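PDB 4V1K: carbohydrate binding module from Ruminococcus flavefaciens, which probably binds plant cell-wall polysaccharides as a non-catalytic module of the cellulosomal family 9 glycoside hydrolase Cel9A. Local coordinates for residues A[8-13]-A[125-130]; A[46-51]-A[88-93]; A[59-64]-A[108-113]; A[28-33]-A[100-105]; A[13-18]-A[118-123]. All blocks are in the same frame, centred on the assembly; numbering follows the deposited sequence.

Contact 1: A[8-13]-A[125-130]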
# COMPACT_ATOMS: atom_id res chain seq x y z
N ILE A 8 0.72 -5.61 9.43
CA ILE A 8 -0.45 -5.14 10.16
C ILE A 8 -1.72 -5.82 9.63
O ILE A 8 -1.78 -6.18 8.44
CB ILE A 8 -0.62 -3.58 10.14
CG1 ILE A 8 -0.77 -3.05 8.71
CG2 ILE A 8 0.53 -2.91 10.90
CD1 ILE A 8 -1.14 -1.59 8.63
N LYS A 9 -2.72 -5.95 10.51
CA LYS A 9 -4.02 -6.55 10.14
C LYS A 9 -5.15 -5.55 10.39
O LYS A 9 -5.80 -5.56 11.46
CB LYS A 9 -4.25 -7.85 10.93
CG LYS A 9 -3.48 -9.05 10.40
CD LYS A 9 -3.83 -10.29 11.21
CE LYS A 9 -3.63 -11.60 10.46
NZ LYS A 9 -2.25 -12.16 10.59
N PRO A 10 -5.40 -4.67 9.38
CA PRO A 10 -6.36 -3.58 9.67
C PRO A 10 -7.84 -3.98 9.58
O PRO A 10 -8.68 -3.26 10.11
CB PRO A 10 -6.06 -2.53 8.63
CG PRO A 10 -5.09 -3.09 7.69
CD PRO A 10 -4.68 -4.47 8.12
N ASN A 11 -8.14 -5.10 8.92
CA ASN A 11 -9.54 -5.55 8.72
C ASN A 11 -10.41 -4.38 8.25
O ASN A 11 -11.47 -4.06 8.84
CB ASN A 11 -10.13 -6.16 10.00
CG ASN A 11 -11.46 -6.90 9.77
OD1 ASN A 11 -11.68 -7.50 8.71
ND2 ASN A 11 -12.34 -6.86 10.77
N LYS A 12 -9.92 -3.68 7.23
CA LYS A 12 -10.56 -2.45 6.82
C LYS A 12 -11.46 -2.67 5.61
O LYS A 12 -10.97 -3.02 4.53
CB LYS A 12 -9.51 -1.39 6.51
CG LYS A 12 -10.11 -0.04 6.15
CD LYS A 12 -9.04 1.01 5.92
CE LYS A 12 -9.66 2.33 5.48
NZ LYS A 12 -10.63 2.88 6.46
N LYS A 13 -12.75 -2.44 5.79
CA LYS A 13 -13.75 -2.54 4.69
C LYS A 13 -13.70 -1.29 3.80
O LYS A 13 -13.73 -0.13 4.29
CB LYS A 13 -15.16 -2.70 5.27
CG LYS A 13 -16.27 -2.75 4.24
CD LYS A 13 -16.25 -4.01 3.40
CE LYS A 13 -17.28 -3.93 2.27
NZ LYS A 13 -18.67 -3.61 2.71
N ASP A 125 -7.23 -7.14 4.41
CA ASP A 125 -6.98 -8.05 5.52
C ASP A 125 -5.62 -7.84 6.18
O ASP A 125 -5.50 -7.93 7.42
CB ASP A 125 -7.10 -9.49 5.05
CG ASP A 125 -8.52 -9.84 4.58
OD1 ASP A 125 -9.51 -9.50 5.26
OD2 ASP A 125 -8.63 -10.49 3.53
N SER A 126 -4.59 -7.59 5.36
CA SER A 126 -3.28 -7.29 5.89
C SER A 126 -2.45 -6.43 4.93
O SER A 126 -2.72 -6.41 3.73
CB SER A 126 -2.53 -8.57 6.25
OG SER A 126 -2.31 -9.41 5.14
N VAL A 127 -1.47 -5.72 5.50
CA VAL A 127 -0.45 -5.00 4.75
C VAL A 127 0.90 -5.49 5.29
O VAL A 127 1.10 -5.55 6.51
CB VAL A 127 -0.59 -3.46 4.87
CG1 VAL A 127 0.48 -2.79 4.01
CG2 VAL A 127 -1.99 -3.00 4.49
N VAL A 128 1.79 -5.86 4.37
CA VAL A 128 3.09 -6.46 4.68
C VAL A 128 4.22 -5.63 4.09
O VAL A 128 4.18 -5.28 2.92
CB VAL A 128 3.19 -7.91 4.15
CG1 VAL A 128 4.49 -8.57 4.57
CG2 VAL A 128 2.03 -8.75 4.69
N LEU A 129 5.21 -5.31 4.93
CA LEU A 129 6.45 -4.69 4.48
C LEU A 129 7.54 -5.76 4.48
O LEU A 129 7.75 -6.45 5.50
CB LEU A 129 6.84 -3.53 5.40
CG LEU A 129 5.82 -2.44 5.68
CD1 LEU A 129 6.42 -1.38 6.63
CD2 LEU A 129 5.34 -1.79 4.40
N LYS A 130 8.18 -5.95 3.34
CA LYS A 130 9.37 -6.81 3.23
C LYS A 130 10.62 -5.92 3.20
O LYS A 130 10.63 -4.89 2.55
CB LYS A 130 9.30 -7.66 1.95
CG LYS A 130 8.08 -8.58 1.86
CD LYS A 130 8.17 -9.51 0.65
CE LYS A 130 7.03 -10.52 0.62
NZ LYS A 130 7.23 -11.61 -0.39
O HOH W 1 -9.78 -9.19 7.87

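Contact 2: A[46-51]-A[88-93]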
# COMPACT_ATOMS: atom_id res chain seq x y z
N VAL A 46 -0.36 -5.92 -0.24
CA VAL A 46 -1.68 -5.67 0.32
C VAL A 46 -2.54 -6.91 0.00
O VAL A 46 -2.80 -7.23 -1.17
CB VAL A 46 -2.29 -4.39 -0.24
CG1 VAL A 46 -3.69 -4.18 0.35
CG2 VAL A 46 -1.37 -3.18 0.08
N ASN A 47 -2.99 -7.58 1.06
CA ASN A 47 -3.81 -8.80 0.96
C ASN A 47 -5.27 -8.42 1.12
O ASN A 47 -5.66 -7.85 2.15
CB ASN A 47 -3.36 -9.83 1.98
CG ASN A 47 -1.94 -10.27 1.74
OD1 ASN A 47 -1.64 -10.87 0.72
ND2 ASN A 47 -1.06 -9.94 2.66
N ILE A 48 -6.05 -8.74 0.09
CA ILE A 48 -7.46 -8.36 0.09
C ILE A 48 -8.38 -9.55 -0.13
O ILE A 48 -7.96 -10.57 -0.70
CB ILE A 48 -7.78 -7.26 -0.95
CG1 ILE A 48 -7.58 -7.74 -2.39
CG2 ILE A 48 -6.97 -6.01 -0.71
CD1 ILE A 48 -8.10 -6.78 -3.46
N SER A 49 -9.62 -9.41 0.31
CA SER A 49 -10.64 -10.43 0.13
C SER A 49 -12.01 -9.83 -0.08
O SER A 49 -12.26 -8.64 0.23
CB SER A 49 -10.60 -11.41 1.31
OG SER A 49 -11.06 -10.83 2.52
N ALA A 50 -12.92 -10.63 -0.60
CA ALA A 50 -14.25 -10.17 -0.95
C ALA A 50 -15.21 -11.35 -0.87
O ALA A 50 -14.80 -12.50 -0.61
CB ALA A 50 -14.24 -9.57 -2.35
N ASN A 51 -16.50 -11.06 -1.05
CA ASN A 51 -17.52 -12.09 -1.03
C ASN A 51 -17.82 -12.68 -2.42
O ASN A 51 -18.72 -13.51 -2.57
CB ASN A 51 -18.79 -11.50 -0.39
CG ASN A 51 -18.63 -11.32 1.10
OD1 ASN A 51 -17.89 -12.06 1.75
ND2 ASN A 51 -19.30 -10.33 1.66
N GLY A 88 -6.79 -12.26 -2.81
CA GLY A 88 -5.50 -12.20 -3.48
C GLY A 88 -4.61 -11.12 -2.90
O GLY A 88 -4.92 -10.52 -1.86
N THR A 89 -3.52 -10.85 -3.61
CA THR A 89 -2.44 -9.99 -3.14
C THR A 89 -2.00 -9.00 -4.22
O THR A 89 -1.82 -9.38 -5.38
CB THR A 89 -1.24 -10.86 -2.73
OG1 THR A 89 -1.68 -11.85 -1.79
CG2 THR A 89 -0.10 -10.01 -2.14
N ILE A 90 -1.90 -7.73 -3.85
CA ILE A 90 -1.35 -6.71 -4.72
C ILE A 90 0.04 -6.37 -4.19
O ILE A 90 0.22 -6.04 -3.02
CB ILE A 90 -2.23 -5.47 -4.72
CG1 ILE A 90 -3.62 -5.80 -5.27
CG2 ILE A 90 -1.59 -4.36 -5.52
CD1 ILE A 90 -4.74 -5.01 -4.63
N THR A 91 1.02 -6.48 -5.07
CA THR A 91 2.43 -6.31 -4.73
C THR A 91 3.03 -5.08 -5.43
O THR A 91 2.90 -4.93 -6.67
CB THR A 91 3.22 -7.57 -5.14
OG1 THR A 91 2.68 -8.71 -4.47
CG2 THR A 91 4.70 -7.42 -4.78
N TRP A 92 3.72 -4.24 -4.62
CA TRP A 92 4.59 -3.17 -5.14
C TRP A 92 6.06 -3.44 -4.82
O TRP A 92 6.44 -3.51 -3.67
CB TRP A 92 4.17 -1.84 -4.53
CG TRP A 92 4.97 -0.65 -4.98
CD1 TRP A 92 5.45 -0.42 -6.24
CD2 TRP A 92 5.37 0.48 -4.20
NE1 TRP A 92 6.11 0.77 -6.29
CE2 TRP A 92 6.09 1.35 -5.06
CE3 TRP A 92 5.19 0.86 -2.86
CZ2 TRP A 92 6.63 2.56 -4.64
CZ3 TRP A 92 5.74 2.09 -2.42
CH2 TRP A 92 6.45 2.92 -3.32
N LYS A 93 6.86 -3.62 -5.87
CA LYS A 93 8.31 -3.73 -5.73
C LYS A 93 8.87 -2.31 -5.70
O LYS A 93 8.75 -1.55 -6.67
CB LYS A 93 8.92 -4.57 -6.88
CG LYS A 93 8.31 -5.97 -6.95
CD LYS A 93 8.98 -6.94 -7.88
CE LYS A 93 8.42 -8.34 -7.63
NZ LYS A 93 9.04 -9.37 -8.51

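Contact 3: A[59-64]-A[108-113]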
# COMPACT_ATOMS: atom_id res chain seq x y z
N GLY A 59 -4.22 0.62 -9.81
CA GLY A 59 -3.87 1.64 -8.81
C GLY A 59 -2.38 1.88 -8.72
O GLY A 59 -1.64 1.48 -9.57
N GLN A 60 -1.98 2.60 -7.68
CA GLN A 60 -0.60 3.01 -7.47
C GLN A 60 -0.39 3.17 -5.98
O GLN A 60 -1.34 3.48 -5.25
CB GLN A 60 -0.33 4.40 -8.08
CG GLN A 60 0.04 4.42 -9.50
CD GLN A 60 0.20 5.79 -10.06
OE1 GLN A 60 -0.78 6.40 -10.43
NE2 GLN A 60 1.44 6.27 -10.19
N PHE A 61 0.87 3.01 -5.56
CA PHE A 61 1.27 3.29 -4.18
C PHE A 61 2.00 4.63 -4.09
O PHE A 61 2.71 5.05 -5.01
CB PHE A 61 2.19 2.20 -3.61
CG PHE A 61 1.51 0.87 -3.38
CD1 PHE A 61 1.09 0.08 -4.44
CD2 PHE A 61 1.29 0.41 -2.10
CE1 PHE A 61 0.47 -1.14 -4.21
CE2 PHE A 61 0.69 -0.81 -1.87
CZ PHE A 61 0.27 -1.60 -2.93
N GLY A 62 1.82 5.29 -2.94
CA GLY A 62 2.61 6.46 -2.59
C GLY A 62 3.17 6.35 -1.18
O GLY A 62 2.67 5.58 -0.36
N THR A 63 4.19 7.15 -0.89
CA THR A 63 4.80 7.16 0.43
C THR A 63 5.34 8.53 0.82
O THR A 63 5.85 9.30 -0.01
CB THR A 63 5.94 6.10 0.53
OG1 THR A 63 6.54 6.09 1.83
CG2 THR A 63 7.03 6.38 -0.53
N SER A 64 5.26 8.81 2.13
CA SER A 64 6.05 9.89 2.70
C SER A 64 7.55 9.64 2.44
O SER A 64 8.01 8.50 2.53
CB SER A 64 5.82 9.98 4.22
OG SER A 64 4.46 10.25 4.52
N GLY A 108 4.93 9.60 9.10
CA GLY A 108 4.99 9.12 7.74
C GLY A 108 4.03 7.96 7.48
O GLY A 108 3.82 7.11 8.36
N GLU A 109 3.53 7.90 6.24
CA GLU A 109 2.55 6.90 5.82
C GLU A 109 2.92 6.21 4.49
O GLU A 109 3.53 6.84 3.60
CB GLU A 109 1.16 7.55 5.60
CG GLU A 109 0.53 8.10 6.87
CD GLU A 109 -0.86 8.66 6.69
OE1 GLU A 109 -1.49 8.45 5.63
OE2 GLU A 109 -1.36 9.27 7.68
N ILE A 110 2.44 4.97 4.36
CA ILE A 110 2.30 4.29 3.09
C ILE A 110 0.84 4.42 2.66
O ILE A 110 -0.09 4.26 3.47
CB ILE A 110 2.77 2.80 3.18
CG1 ILE A 110 2.70 2.09 1.83
CG2 ILE A 110 1.97 1.99 4.21
CD1 ILE A 110 3.71 2.55 0.83
N LYS A 111 0.63 4.74 1.38
CA LYS A 111 -0.72 4.98 0.81
C LYS A 111 -1.00 4.01 -0.35
O LYS A 111 -0.19 3.86 -1.27
CB LYS A 111 -0.86 6.45 0.37
CG LYS A 111 -0.67 7.44 1.52
CD LYS A 111 -1.76 8.48 1.58
CE LYS A 111 -1.46 9.50 2.64
NZ LYS A 111 -2.72 9.86 3.35
N PHE A 112 -2.15 3.34 -0.25
CA PHE A 112 -2.63 2.34 -1.22
C PHE A 112 -3.72 2.99 -2.05
O PHE A 112 -4.84 3.25 -1.56
CB PHE A 112 -3.15 1.12 -0.45
CG PHE A 112 -3.86 0.08 -1.28
CD1 PHE A 112 -3.22 -0.56 -2.32
CD2 PHE A 112 -5.16 -0.30 -0.95
CE1 PHE A 112 -3.87 -1.56 -3.05
CE2 PHE A 112 -5.81 -1.28 -1.68
CZ PHE A 112 -5.16 -1.90 -2.72
N GLY A 113 -3.38 3.32 -3.29
CA GLY A 113 -4.30 3.99 -4.20
C GLY A 113 -5.12 2.98 -4.99
O GLY A 113 -4.57 2.03 -5.58

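Contact 4: A[28-33]-A[100-105]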
# COMPACT_ATOMS: atom_id res chain seq x y z
N PHE A 28 -1.83 4.17 5.76
CA PHE A 28 -1.40 3.45 6.96
C PHE A 28 -0.12 4.05 7.50
O PHE A 28 0.86 4.23 6.77
CB PHE A 28 -1.22 1.96 6.68
CG PHE A 28 -2.43 1.32 6.09
CD1 PHE A 28 -3.46 0.86 6.92
CD2 PHE A 28 -2.56 1.20 4.71
CE1 PHE A 28 -4.59 0.28 6.38
CE2 PHE A 28 -3.71 0.64 4.18
CZ PHE A 28 -4.70 0.18 5.01
N SER A 29 -0.14 4.44 8.77
CA SER A 29 1.02 5.04 9.41
C SER A 29 2.13 4.00 9.60
O SER A 29 1.88 2.89 10.11
CB SER A 29 0.65 5.67 10.78
OG SER A 29 -0.38 6.66 10.69
N TYR A 30 3.36 4.34 9.22
CA TYR A 30 4.48 3.41 9.42
C TYR A 30 4.66 3.02 10.91
O TYR A 30 5.07 1.89 11.19
CB TYR A 30 5.77 3.96 8.86
CG TYR A 30 5.85 3.88 7.34
CD1 TYR A 30 5.88 2.63 6.66
CD2 TYR A 30 5.97 5.05 6.58
CE1 TYR A 30 5.98 2.56 5.26
CE2 TYR A 30 6.09 4.98 5.20
CZ TYR A 30 6.10 3.75 4.54
OH TYR A 30 6.25 3.68 3.15
N LYS A 31 4.34 3.93 11.83
CA LYS A 31 4.49 3.62 13.23
C LYS A 31 3.63 2.40 13.67
O LYS A 31 3.98 1.71 14.65
CB LYS A 31 4.21 4.85 14.10
CG LYS A 31 2.78 5.33 14.09
CD LYS A 31 2.55 6.40 15.14
CE LYS A 31 1.33 7.26 14.81
NZ LYS A 31 1.25 8.46 15.71
N ASP A 32 2.55 2.11 12.93
CA ASP A 32 1.69 0.97 13.25
C ASP A 32 2.40 -0.36 13.02
O ASP A 32 2.02 -1.39 13.64
CB ASP A 32 0.40 0.97 12.44
CG ASP A 32 -0.59 2.12 12.83
OD1 ASP A 32 -0.29 2.97 13.67
OD2 ASP A 32 -1.69 2.13 12.25
N PHE A 33 3.43 -0.36 12.17
CA PHE A 33 4.19 -1.58 11.87
C PHE A 33 5.30 -1.87 12.89
O PHE A 33 5.68 -3.01 13.07
CB PHE A 33 4.86 -1.49 10.50
CG PHE A 33 3.89 -1.47 9.34
CD1 PHE A 33 3.28 -0.27 8.94
CD2 PHE A 33 3.61 -2.63 8.63
CE1 PHE A 33 2.39 -0.25 7.88
CE2 PHE A 33 2.75 -2.60 7.54
CZ PHE A 33 2.13 -1.42 7.17
N SER A 100 15.36 4.35 -0.48
CA SER A 100 16.41 5.02 0.26
C SER A 100 15.95 6.29 1.01
O SER A 100 16.66 6.74 1.91
CB SER A 100 17.60 5.32 -0.66
OG SER A 100 17.27 6.40 -1.46
N ILE A 101 14.77 6.83 0.67
CA ILE A 101 14.29 8.08 1.26
C ILE A 101 12.90 7.96 1.89
O ILE A 101 12.33 8.98 2.33
CB ILE A 101 14.32 9.26 0.27
CG1 ILE A 101 13.49 8.94 -0.97
CG2 ILE A 101 15.76 9.66 -0.06
CD1 ILE A 101 13.23 10.11 -1.89
N ILE A 102 12.37 6.75 2.03
CA ILE A 102 11.09 6.60 2.77
C ILE A 102 11.21 7.19 4.19
O ILE A 102 12.20 6.90 4.93
CB ILE A 102 10.59 5.14 2.79
CG1 ILE A 102 10.09 4.75 1.39
CG2 ILE A 102 9.48 4.92 3.82
CD1 ILE A 102 9.71 3.29 1.20
N GLN A 103 10.16 7.94 4.57
CA GLN A 103 10.09 8.54 5.89
C GLN A 103 9.13 7.72 6.75
O GLN A 103 7.92 7.78 6.60
CB GLN A 103 9.62 10.00 5.82
CG GLN A 103 9.39 10.64 7.18
CD GLN A 103 10.64 10.70 8.02
OE1 GLN A 103 11.09 9.68 8.54
NE2 GLN A 103 11.20 11.92 8.22
N THR A 104 9.70 6.90 7.65
CA THR A 104 8.89 6.12 8.59
C THR A 104 8.56 6.85 9.90
O THR A 104 7.70 6.39 10.68
CB THR A 104 9.57 4.78 8.96
OG1 THR A 104 10.83 5.01 9.59
CG2 THR A 104 9.77 3.92 7.73
N GLN A 105 9.23 7.97 10.13
CA GLN A 105 9.09 8.74 11.37
C GLN A 105 8.13 9.92 11.22
O GLN A 105 7.73 10.29 10.10
CB GLN A 105 10.47 9.29 11.77
CG GLN A 105 11.59 8.24 11.82
CD GLN A 105 12.88 8.79 12.38
OE1 GLN A 105 12.91 9.28 13.50
NE2 GLN A 105 13.95 8.70 11.61

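Contact 5: A[13-18]-A[118-123]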
# COMPACT_ATOMS: atom_id res chain seq x y z
N LYS A 13 -12.75 -2.44 5.79
CA LYS A 13 -13.75 -2.54 4.69
C LYS A 13 -13.70 -1.29 3.80
O LYS A 13 -13.73 -0.13 4.29
CB LYS A 13 -15.16 -2.70 5.27
CG LYS A 13 -16.27 -2.75 4.24
CD LYS A 13 -16.25 -4.01 3.40
CE LYS A 13 -17.28 -3.93 2.27
NZ LYS A 13 -18.67 -3.61 2.71
N VAL A 14 -13.60 -1.52 2.51
CA VAL A 14 -13.58 -0.46 1.50
C VAL A 14 -14.71 -0.68 0.48
O VAL A 14 -14.89 -1.78 -0.04
CB VAL A 14 -12.25 -0.43 0.75
CG1 VAL A 14 -12.18 0.74 -0.25
CG2 VAL A 14 -11.09 -0.28 1.72
N THR A 15 -15.47 0.38 0.20
CA THR A 15 -16.46 0.38 -0.89
C THR A 15 -15.93 1.38 -1.92
O THR A 15 -15.97 2.59 -1.70
CB THR A 15 -17.85 0.79 -0.38
OG1 THR A 15 -18.29 -0.13 0.65
CG2 THR A 15 -18.88 0.80 -1.52
N TYR A 16 -15.39 0.88 -3.04
CA TYR A 16 -14.72 1.75 -4.02
C TYR A 16 -15.61 2.89 -4.50
O TYR A 16 -15.19 4.06 -4.57
CB TYR A 16 -14.17 0.91 -5.23
CG TYR A 16 -13.75 1.77 -6.41
CD1 TYR A 16 -12.58 2.50 -6.40
CD2 TYR A 16 -14.60 1.93 -7.49
CE1 TYR A 16 -12.23 3.33 -7.48
CE2 TYR A 16 -14.28 2.75 -8.55
CZ TYR A 16 -13.10 3.45 -8.54
OH TYR A 16 -12.83 4.27 -9.62
N SER A 17 -16.85 2.56 -4.86
CA SER A 17 -17.77 3.56 -5.42
C SER A 17 -18.17 4.64 -4.40
O SER A 17 -18.65 5.73 -4.79
CB SER A 17 -19.02 2.87 -5.99
OG SER A 17 -19.72 2.16 -4.96
N ALA A 18 -17.94 4.37 -3.10
CA ALA A 18 -18.19 5.38 -2.07
C ALA A 18 -17.07 6.39 -1.88
O ALA A 18 -17.26 7.42 -1.18
CB ALA A 18 -18.49 4.73 -0.73
N ASP A 118 -12.86 -4.11 -9.93
CA ASP A 118 -14.07 -4.66 -10.54
C ASP A 118 -15.10 -5.00 -9.44
O ASP A 118 -16.24 -4.59 -9.52
CB ASP A 118 -13.74 -5.90 -11.34
CG ASP A 118 -13.18 -5.61 -12.75
OD1 ASP A 118 -13.47 -4.55 -13.35
OD2 ASP A 118 -12.44 -6.50 -13.27
N CYS A 119 -14.70 -5.71 -8.41
CA CYS A 119 -15.58 -6.00 -7.28
C CYS A 119 -15.61 -4.77 -6.36
O CYS A 119 -14.57 -4.37 -5.81
CB CYS A 119 -15.05 -7.22 -6.53
SG CYS A 119 -16.00 -7.65 -5.06
N ASP A 120 -16.76 -4.19 -6.13
CA ASP A 120 -16.78 -2.85 -5.50
C ASP A 120 -16.41 -2.83 -4.01
O ASP A 120 -15.80 -1.87 -3.50
CB ASP A 120 -18.16 -2.22 -5.69
CG ASP A 120 -18.17 -0.73 -5.53
OD1 ASP A 120 -17.37 -0.08 -6.24
OD2 ASP A 120 -18.99 -0.19 -4.74
N GLU A 121 -16.81 -3.88 -3.33
CA GLU A 121 -16.66 -4.02 -1.90
C GLU A 121 -15.61 -5.07 -1.58
O GLU A 121 -15.69 -6.22 -2.04
CB GLU A 121 -18.00 -4.37 -1.25
CG GLU A 121 -18.99 -3.21 -1.34
CD GLU A 121 -20.34 -3.44 -0.69
OE1 GLU A 121 -20.49 -4.21 0.28
OE2 GLU A 121 -21.29 -2.77 -1.16
N PHE A 122 -14.61 -4.66 -0.81
CA PHE A 122 -13.55 -5.60 -0.41
C PHE A 122 -12.99 -5.21 0.94
O PHE A 122 -13.21 -4.10 1.43
CB PHE A 122 -12.44 -5.66 -1.48
CG PHE A 122 -11.64 -4.38 -1.62
CD1 PHE A 122 -12.11 -3.34 -2.41
CD2 PHE A 122 -10.43 -4.22 -0.99
CE1 PHE A 122 -11.41 -2.18 -2.55
CE2 PHE A 122 -9.71 -3.03 -1.13
CZ PHE A 122 -10.19 -2.01 -1.92
N THR A 123 -12.26 -6.14 1.55
CA THR A 123 -11.57 -5.90 2.83
C THR A 123 -10.06 -5.99 2.66
O THR A 123 -9.54 -6.91 1.99
CB THR A 123 -12.04 -6.91 3.90
OG1 THR A 123 -13.46 -6.81 4.08
CG2 THR A 123 -11.38 -6.63 5.26

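Contact 1: A[8-13]-A[125-130]
Ile-8 and Val-127 form an antiparallel hydrogen-bonded pair. Ile-8 N donates to Val-127 O at 2.9 Å, and Val-127 N returns a bond of 3.0 Å to Ile-8 O. The two side chains run side by side and point the same way, with Ile-8 CG1 3.9 Å from Val-127 CB; chi1 of Ile-8 (60°) places CG1 between the backbone N and the carbonyl carbon. Ile-8 O also receives a CA-H...O contact from Ser-126 CA at 3.2 Å. Further along, Lys-9 CA makes the same kind of contact with Asp-125 O at 3.4 Å, and Pro-10, lacking an N-H, brings CD to 3.6 Å from that oxygen. A water then bridges the two segments, donating to Asn-11 OD1 at 2.7 Å and to Asp-125 OD1 at 2.6 Å.

In the second shell, Ser-49 holds Asp-125 OD2 and Asn-47 ND2 holds Ser-126 OG. Asn-11 and Lys-12 form a G1 beta bulge opposite Ile-124, while Asp-125 and Ser-126 form a classic bulge opposite Asn-47. Phe-28 and Phe-33 pack against both Ile-8 and Val-127. Since the water donates to both side-chain oxygens, it reconciles two acceptors that could not bond each other directly where the strands part.

Contact 2: A[46-51]-A[88-93]
Val-46 and Ile-48 pair with Ile-90 and Gly-88 as antiparallel hydrogen-bonded pairs, flanking the non-hydrogen-bonded pair Asn-47 and Thr-89, with the short strand axes 4.7 Å apart at their closest and their directions 152° from each other. Val-46 N reaches Ile-90 O at 2.8 Å, and Ile-48 N reaches Gly-88 O at 2.9 Å; each bond is matched by one running the other way.

On the face of Asn-47 and Thr-89 the side chains lie alongside each other. Thr-89 OG1 donates to Asn-47 OD1 at 2.7 Å, arriving nearly along the C=O axis. The chi1 of Thr-89 (-54°) sets OG1 beside its backbone N, and Thr-89 CG2 also touches Asn-47 OD1 at 3.4 Å. With Asn-47 ND2 bonded to Ser-126 OG, both ends of the amide are engaged, which should fix its flip.

The other face is apolar. Ile-48 CD1 approaches Ile-90 CD1 to 4.0 Å, although a second conformer of Ile-90 makes this touch less certain. Val-46 and Ile-90 rest on Phe-61 and Phe-112 of the other sheet. A strand pair with polar side chains on one face and aliphatic ones packed on the opposing sheet from the other fits a beta-sandwich, consistent with the galactose-binding-like clan.

Contact 3: A[59-64]-A[108-113]
Gly-62 and Lys-111 carry the central backbone bonds of this antiparallel strand pair: Gly-62 N donates to Lys-111 O at 3.0 Å, and Lys-111 N donates to Gly-62 O at 2.8 Å. Near the end of the pairing Ser-64 N gives a 3.0 Å bond to Glu-109 O, but the return bond uses a side chain, Glu-109 N donating to Ser-64 OG at 3.1 Å. A chi1 of -61° sets OG beside the backbone N of Ser-64, within reach of Glu-109 N. A calcium ion lies about 5 Å from the side chain of Ser-64.

Apolar contacts gather on the opposite face from Lys-111. Phe-61 CZ sits 3.7 Å from Phe-112 CD1, the two rings inclined at 52°. Ile-110 CD1 approaches the edge of the Phe-61 ring, near its plane, and lies 3.4 Å from Gly-62 O. These side chains belong to the interior of the beta-sandwich: Val-46, Ile-90 and Trp-92 of the four-stranded sheet meet them from across, and the ring of Trp-92 lies almost parallel to that of Phe-61.

Polar side chains add bonds within each strand. Thr-63 OG1, partner of Tyr-30 OH, donates to Ser-64 O. Along its own strand Lys-111 NZ forms a salt bridge of 2.9 Å with Glu-109 OE1, met on the syn side, 34° out of the carboxylate plane.

Contact 4: A[28-33]-A[100-105]
Tyr-30 supplies nearly all of the contact from its segment, its ring laid against residues 102-104 of a loop without regular structure. Thr-104 CG2 sits over one face in a CH-pi contact, 4.2 Å from the centroid of the Tyr-30 ring and offset toward the rim, while Thr-104 CB packs on Tyr-30 CB at 3.9 Å. At the far end of the ring Ile-102 CG2 touches Tyr-30 CZ at 3.6 Å and Tyr-30 OH at 3.5 Å, the two side chains crossing at about a right angle. Between these two residues Gln-103 O lies 3.4 Å from Tyr-30 CD2; this buried carbonyl has no hydrogen-bond partner in the model. The ring is placed by chi1 of -76°, which sets CG beside the backbone N, and its OH is tied to Thr-63 OG1. An alanine in place of Tyr-30 would probably leave Ile-102 CG2 and Thr-104 CG2 without their aromatic neighbour and deprive Thr-63 of its hydroxyl partner.

The outer side is looser. Lys-31 N stays 4.3 Å from Thr-104 O, and its side chain leads away. The side chain of Gln-103 starts out away from the 28-33 segment and is held within its own loop: Gln-105 N donates to Gln-103 OE1 at 3.0 Å, from above the carbonyl plane. A hexaethylene glycol, probably from the crystallisation liquor, lies about 4 Å from the Gln-103 side chain.

The arrangement is that of a strand end turning into successive turns, where Asp-32 N bonds Ser-29 O and Phe-33 N bonds Tyr-30 O, with one tyrosine packed against the loop that connects helix 96-99 to strand 109-114 of the beta-sandwich.

Contact 5: A[13-18]-A[118-123]
Tyr-16 N donates to Asp-120 O in a nearly straight 2.8 Å bond, extending the antiparallel pairing in which Val-14 N gives an equally short 2.8 Å bond to Phe-122 O. The Asp-120 carboxylate faces the start of the 3-10 turn. Ser-17 N reaches both its oxygens weakly, and the 2.5 Å separation of Ser-17 OG from Asp-120 OD2 is short enough to be doubtful in detail. Asp-120 OD1 also lies in the plane of the Tyr-16 ring, at its edge, 3.6 Å from CD2, with ring and carboxylate planes 88° apart.

On the inner face Val-14 CB makes a CH-pi contact over one face of the Phe-122 ring, offset toward the rim, 3.7 Å from Phe-122 CZ. Chi1 of Phe-122 (68°) holds CG between the backbone N and carbonyl carbon, and the ring also meets Ile-117. An alanine at Phe-122 would probably open a gap beside Val-14 and leave Ile-117 without this neighbour.

The outer face carries Lys-13, Thr-15, Glu-121 and Thr-123. Lys-13 NZ forms a salt bridge of 3.1 Å with Glu-121 OE1, coming from 50° out of the carboxylate plane. Because both residues are exposed, solvent would probably weaken this ion pair, while Val-14 and Phe-122 on the other face are buried.

From the N terminus, contact 1 joins residues 8-13 to 125-130 and so closes nearly the whole chain. Contact 5 continues the same two strands and, sharing Lys-13, closes a slightly shorter loop within it. Contact 4 lies inside both, bringing the turn after strand 25-29 against the loop that follows helix 96-99. Contact 2 falls within contact 4 and adds strand 87-93 beside 41-49, the edge of the four-stranded sheet begun by contacts 1 and 5. Contact 3 lies within contacts 1 and 5 but crosses contacts 2 and 4, because its segments alternate with theirs; it joins strands 55-64 and 109-114 of the second sheet, whose side chains meet those of contact 2.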